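Local coordinates for hypothetical nigD-like protein (Bacteroides caccae, PDB 3QWN) that is of unproven function but, as a NigD-like protein, probably acts as an immunity protein that protects its producer from a bacteriocin-type toxin, at residues 36-41 / 70-75; 105-110 / 207-212. All blocks are in the same frame, centred on the assembly; numbering follows the deposited sequence.

Contact 1. Residues 36-41 / 70-75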
# COMPACT_ATOMS: atom_id res chain seq x y z
N LEU A 36 -19.28 -3.18 -5.56
CA LEU A 36 -20.18 -2.50 -6.47
C LEU A 36 -19.91 -2.90 -7.89
O LEU A 36 -18.75 -3.04 -8.28
CB LEU A 36 -20.01 -0.97 -6.37
CG LEU A 36 -20.42 -0.28 -5.09
CD1 LEU A 36 -19.72 1.05 -4.99
CD2 LEU A 36 -21.92 -0.09 -5.03
N THR A 37 -20.99 -3.09 -8.66
CA THR A 37 -20.92 -3.34 -10.09
C THR A 37 -20.48 -2.01 -10.72
O THR A 37 -20.97 -0.96 -10.30
CB THR A 37 -22.30 -3.83 -10.59
OG1 THR A 37 -22.54 -5.15 -10.11
CG2 THR A 37 -22.40 -3.83 -12.10
N VAL A 38 -19.53 -2.04 -11.66
CA VAL A 38 -19.05 -0.84 -12.36
C VAL A 38 -20.00 -0.60 -13.53
O VAL A 38 -19.91 -1.31 -14.53
CB VAL A 38 -17.56 -0.97 -12.82
CG1 VAL A 38 -17.15 0.18 -13.74
CG2 VAL A 38 -16.63 -1.06 -11.62
N SER A 39 -20.88 0.42 -13.43
CA SER A 39 -21.83 0.76 -14.50
C SER A 39 -21.11 1.47 -15.66
O SER A 39 -21.56 1.38 -16.80
CB SER A 39 -22.97 1.62 -13.97
OG SER A 39 -22.55 2.80 -13.29
N LYS A 40 -20.00 2.16 -15.39
CA LYS A 40 -19.25 2.85 -16.43
C LYS A 40 -17.79 3.03 -16.00
O LYS A 40 -17.52 3.53 -14.92
CB LYS A 40 -19.89 4.22 -16.75
CG LYS A 40 -19.43 4.85 -18.06
CD LYS A 40 -20.16 6.17 -18.31
CE LYS A 40 -19.86 6.76 -19.67
NZ LYS A 40 -20.60 8.03 -19.89
N ASP A 41 -16.86 2.60 -16.86
CA ASP A 41 -15.44 2.81 -16.68
C ASP A 41 -15.03 3.82 -17.71
O ASP A 41 -14.80 3.47 -18.88
CB ASP A 41 -14.61 1.51 -16.74
CG ASP A 41 -13.10 1.73 -16.63
OD1 ASP A 41 -12.69 2.83 -16.21
OD2 ASP A 41 -12.35 0.83 -16.99
N ALA A 70 -20.88 1.87 -9.48
CA ALA A 70 -19.69 2.70 -9.48
C ALA A 70 -19.38 3.16 -10.88
O ALA A 70 -19.47 2.37 -11.81
CB ALA A 70 -18.50 1.91 -8.93
N VAL A 71 -18.99 4.45 -11.02
CA VAL A 71 -18.49 5.10 -12.23
C VAL A 71 -17.02 5.44 -11.95
O VAL A 71 -16.74 6.15 -10.98
CB VAL A 71 -19.32 6.33 -12.65
CG1 VAL A 71 -18.71 6.99 -13.89
CG2 VAL A 71 -20.74 5.91 -12.94
N ILE A 72 -16.09 4.87 -12.76
CA ILE A 72 -14.65 5.08 -12.57
C ILE A 72 -14.19 6.22 -13.44
O ILE A 72 -14.39 6.20 -14.65
CB ILE A 72 -13.84 3.76 -12.82
CG1 ILE A 72 -14.27 2.65 -11.85
CG2 ILE A 72 -12.31 4.00 -12.76
CD1 ILE A 72 -13.83 1.25 -12.29
N TYR A 73 -13.51 7.18 -12.83
CA TYR A 73 -12.97 8.36 -13.55
C TYR A 73 -11.47 8.23 -13.74
O TYR A 73 -10.96 8.70 -14.75
CB TYR A 73 -13.33 9.67 -12.81
CG TYR A 73 -14.83 9.91 -12.85
CD1 TYR A 73 -15.45 10.41 -14.00
CD2 TYR A 73 -15.64 9.60 -11.76
CE1 TYR A 73 -16.84 10.56 -14.06
CE2 TYR A 73 -17.01 9.76 -11.81
CZ TYR A 73 -17.62 10.24 -12.96
OH TYR A 73 -18.99 10.41 -13.00
N SER A 74 -10.76 7.59 -12.80
CA SER A 74 -9.30 7.34 -12.95
C SER A 74 -8.89 6.09 -12.23
O SER A 74 -9.54 5.70 -11.29
CB SER A 74 -8.46 8.54 -12.52
OG SER A 74 -8.29 8.58 -11.12
N LEU A 75 -7.86 5.43 -12.73
CA LEU A 75 -7.25 4.23 -12.18
C LEU A 75 -5.78 4.31 -12.31
O LEU A 75 -5.29 4.72 -13.36
CB LEU A 75 -7.69 2.94 -12.88
CG LEU A 75 -9.05 2.36 -12.57
CD1 LEU A 75 -9.33 1.19 -13.52
CD2 LEU A 75 -9.17 1.90 -11.11
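Strand 36-41 runs parallel to strand 68-77 as neighbours in the N-terminal OB domain, and a beta bulge at Ser39 shifts the register by one residue between the Val38-Ala70 and Lys40-Val71 pairs. Ala70 N gives a nearly straight bond (168°) to Thr37 O at 2.9 Å. Ala70 O takes the bent bond from Ser39 N, also 2.9 Å long, while beyond the bulge Ile72 N meets Lys40 O almost along its C=O axis.

Ile72 can be followed outward. Its CB and its CG2, which stands anti to the backbone N, both lie 3.7 Å from Asp41 OD1. The other branch, CG1 anti to the carbonyl carbon (chi1 -60°), carries CD1 across Val38 at about a right angle, 3.7 Å from Val38 CG2 and 3.8 Å from Val38 CG1. Branched Ile72 thus fills the face it shares with Val38 and Ala70, where the small methyl of Ala70 fits beside Leu36 CB. Asp41 OD1 hydrogen-bonds Thr43 OG1, Asp41 OD2 accepts from Ser45 N, and Ser39 OG pairs with Thr69 OG1. Main-chain bonds therefore fix the register across the bulge, apolar side chains pack on one face with Asp41 at its end, and nearby residues satisfy the polar tips.

Contact 2. Residues 105-110 / 207-212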
# COMPACT_ATOMS: atom_id res chain seq x y z
N ILE A 105 -1.19 6.63 7.19
CA ILE A 105 -0.86 5.20 7.34
C ILE A 105 -1.97 4.54 8.18
O ILE A 105 -2.43 5.13 9.16
CB ILE A 105 0.56 5.01 7.96
CG1 ILE A 105 0.99 3.51 7.94
CG2 ILE A 105 0.72 5.71 9.35
CD1 ILE A 105 2.48 3.29 8.13
N TRP A 106 -2.46 3.39 7.75
CA TRP A 106 -3.55 2.71 8.47
C TRP A 106 -3.69 1.27 8.04
O TRP A 106 -3.32 0.89 6.93
CB TRP A 106 -4.91 3.44 8.27
CG TRP A 106 -5.46 3.34 6.87
CD1 TRP A 106 -6.37 2.44 6.42
CD2 TRP A 106 -5.05 4.11 5.73
NE1 TRP A 106 -6.55 2.58 5.06
CE2 TRP A 106 -5.76 3.62 4.62
CE3 TRP A 106 -4.20 5.21 5.55
CZ2 TRP A 106 -5.63 4.18 3.34
CZ3 TRP A 106 -4.02 5.73 4.28
CH2 TRP A 106 -4.72 5.20 3.19
N LEU A 107 -4.29 0.48 8.92
CA LEU A 107 -4.63 -0.90 8.62
C LEU A 107 -6.01 -0.91 7.94
O LEU A 107 -6.92 -0.17 8.35
CB LEU A 107 -4.65 -1.74 9.89
CG LEU A 107 -3.32 -2.00 10.59
CD1 LEU A 107 -3.58 -2.64 11.93
CD2 LEU A 107 -2.40 -2.88 9.74
N GLY A 108 -6.14 -1.71 6.89
CA GLY A 108 -7.41 -1.83 6.20
C GLY A 108 -7.45 -2.91 5.15
O GLY A 108 -6.55 -3.00 4.31
N ARG A 109 -8.53 -3.71 5.18
CA ARG A 109 -8.86 -4.79 4.25
C ARG A 109 -7.70 -5.76 3.96
O ARG A 109 -7.46 -6.13 2.81
CB ARG A 109 -9.46 -4.22 2.95
CG ARG A 109 -10.79 -4.94 2.76
CD ARG A 109 -11.74 -4.32 1.78
NE ARG A 109 -12.92 -3.74 2.41
CZ ARG A 109 -14.17 -4.12 2.16
NH1 ARG A 109 -14.41 -5.14 1.34
NH2 ARG A 109 -15.19 -3.50 2.74
N GLY A 110 -7.04 -6.20 5.02
CA GLY A 110 -5.95 -7.16 4.94
C GLY A 110 -4.59 -6.59 4.58
O GLY A 110 -3.64 -7.34 4.40
N PHE A 207 0.85 -0.92 15.20
CA PHE A 207 -0.50 -1.20 14.70
C PHE A 207 -0.94 -2.60 15.14
O PHE A 207 -0.34 -3.61 14.73
CB PHE A 207 -0.59 -1.05 13.16
CG PHE A 207 -0.00 0.23 12.58
CD1 PHE A 207 -0.78 1.37 12.45
CD2 PHE A 207 1.30 0.27 12.11
CE1 PHE A 207 -0.24 2.54 11.90
CE2 PHE A 207 1.84 1.44 11.59
CZ PHE A 207 1.07 2.57 11.49
N GLU A 208 -1.94 -2.67 16.03
CA GLU A 208 -2.45 -3.94 16.55
C GLU A 208 -3.66 -4.40 15.76
O GLU A 208 -4.56 -3.61 15.46
CB GLU A 208 -2.80 -3.82 18.03
CG GLU A 208 -2.54 -5.11 18.79
CD GLU A 208 -2.95 -5.06 20.24
OE1 GLU A 208 -2.27 -4.38 21.04
OE2 GLU A 208 -3.98 -5.70 20.59
N TYR A 209 -3.67 -5.68 15.41
CA TYR A 209 -4.77 -6.24 14.64
C TYR A 209 -4.85 -7.77 14.84
O TYR A 209 -3.85 -8.42 15.17
CB TYR A 209 -4.64 -5.85 13.16
CG TYR A 209 -3.96 -6.85 12.26
CD1 TYR A 209 -2.59 -7.08 12.34
CD2 TYR A 209 -4.67 -7.51 11.27
CE1 TYR A 209 -1.96 -8.00 11.50
CE2 TYR A 209 -4.05 -8.42 10.41
CZ TYR A 209 -2.70 -8.68 10.54
OH TYR A 209 -2.11 -9.60 9.70
N VAL A 210 -6.06 -8.32 14.67
CA VAL A 210 -6.33 -9.75 14.77
C VAL A 210 -6.71 -10.23 13.36
O VAL A 210 -7.79 -9.88 12.88
CB VAL A 210 -7.42 -10.07 15.83
CG1 VAL A 210 -7.71 -11.56 15.87
CG2 VAL A 210 -7.00 -9.58 17.21
N PRO A 211 -5.82 -10.98 12.65
CA PRO A 211 -6.16 -11.40 11.28
C PRO A 211 -7.26 -12.48 11.24
O PRO A 211 -6.97 -13.68 11.13
CB PRO A 211 -4.82 -11.91 10.71
CG PRO A 211 -4.02 -12.28 11.90
CD PRO A 211 -4.47 -11.44 13.05
N ASP A 212 -8.54 -12.04 11.33
CA ASP A 212 -9.72 -12.91 11.31
C ASP A 212 -10.91 -12.19 10.65
O ASP A 212 -10.77 -11.09 10.11
CB ASP A 212 -10.11 -13.40 12.73
CG ASP A 212 -9.20 -14.46 13.36
OD1 ASP A 212 -8.82 -15.42 12.66
OD2 ASP A 212 -8.98 -14.40 14.59
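Strands 105-108 and 207-209 run almost parallel, 6° apart, but their axes come no nearer than 8.3 Å and no hydrogen bond joins them, so the gap is bridged by side chains, with no backbone pairing. Phe207 contributes most. Its CG stands anti to the carbonyl carbon (chi1 -49°), which carries the ring toward Ile105, and the tip atom CZ lies 3.7 Å from both Ile105 CG1 and Ile105 CD1. Ile105 CG2 closes on the same tip at 3.8 Å, so three carbons of one isoleucine gather round a single ring atom, the two side chains crossing at about a right angle. A beta-branched residue suits this place because its two arms spread round the end of the ring.

These strands belong to different sheets of the C-terminal beta-sandwich domain: 101-108 is an outermost strand of the three-stranded antiparallel sheet, and 196-209 an outermost strand of the mixed one. The contact is thus sheet-on-sheet packing near the margin of the sandwich, with Leu112 of strand 111-120 touching Ile105, Leu107 and Phe207 from the first sheet.

Leu107 makes the next contact along the strand. With CG anti to the carbonyl carbon (chi1 -68°), it sends CD1 between two residues of the partner strand, 3.6 Å from Phe207 CB and 3.6 Å from Tyr209 CB. Phe207 and Tyr209 can share this methyl because alternate residues of a strand point the same way, while the side chain of Glu208 between them starts out away from 105-108, and its exposed position suits a charged residue. Pro211 CD lies 4.0 Å above one face of the Tyr209 ring, offset toward its rim.

The two contacts lie in different domains, their centres about 26 Å apart and their nearest atoms about 9 Å apart, and they share no strand. Contact 1 joins neighbouring strands within one sheet of the OB domain, so main-chain hydrogen bonds set its register; its 70-75 side contributes buried residues, whereas 36-41 is more open. Contact 2 joins strands of two facing sheets in the sandwich and depends on aliphatic and aromatic carbons without any hydrogen bond. It is a surface contact, none of its touching residues being fully buried, and it covers less area, 268 against 430 Å². Small Ala70 suits the close backbone pairing of contact 1, whereas longer side chains such as Phe207 and Leu107 span the wider separation of contact 2.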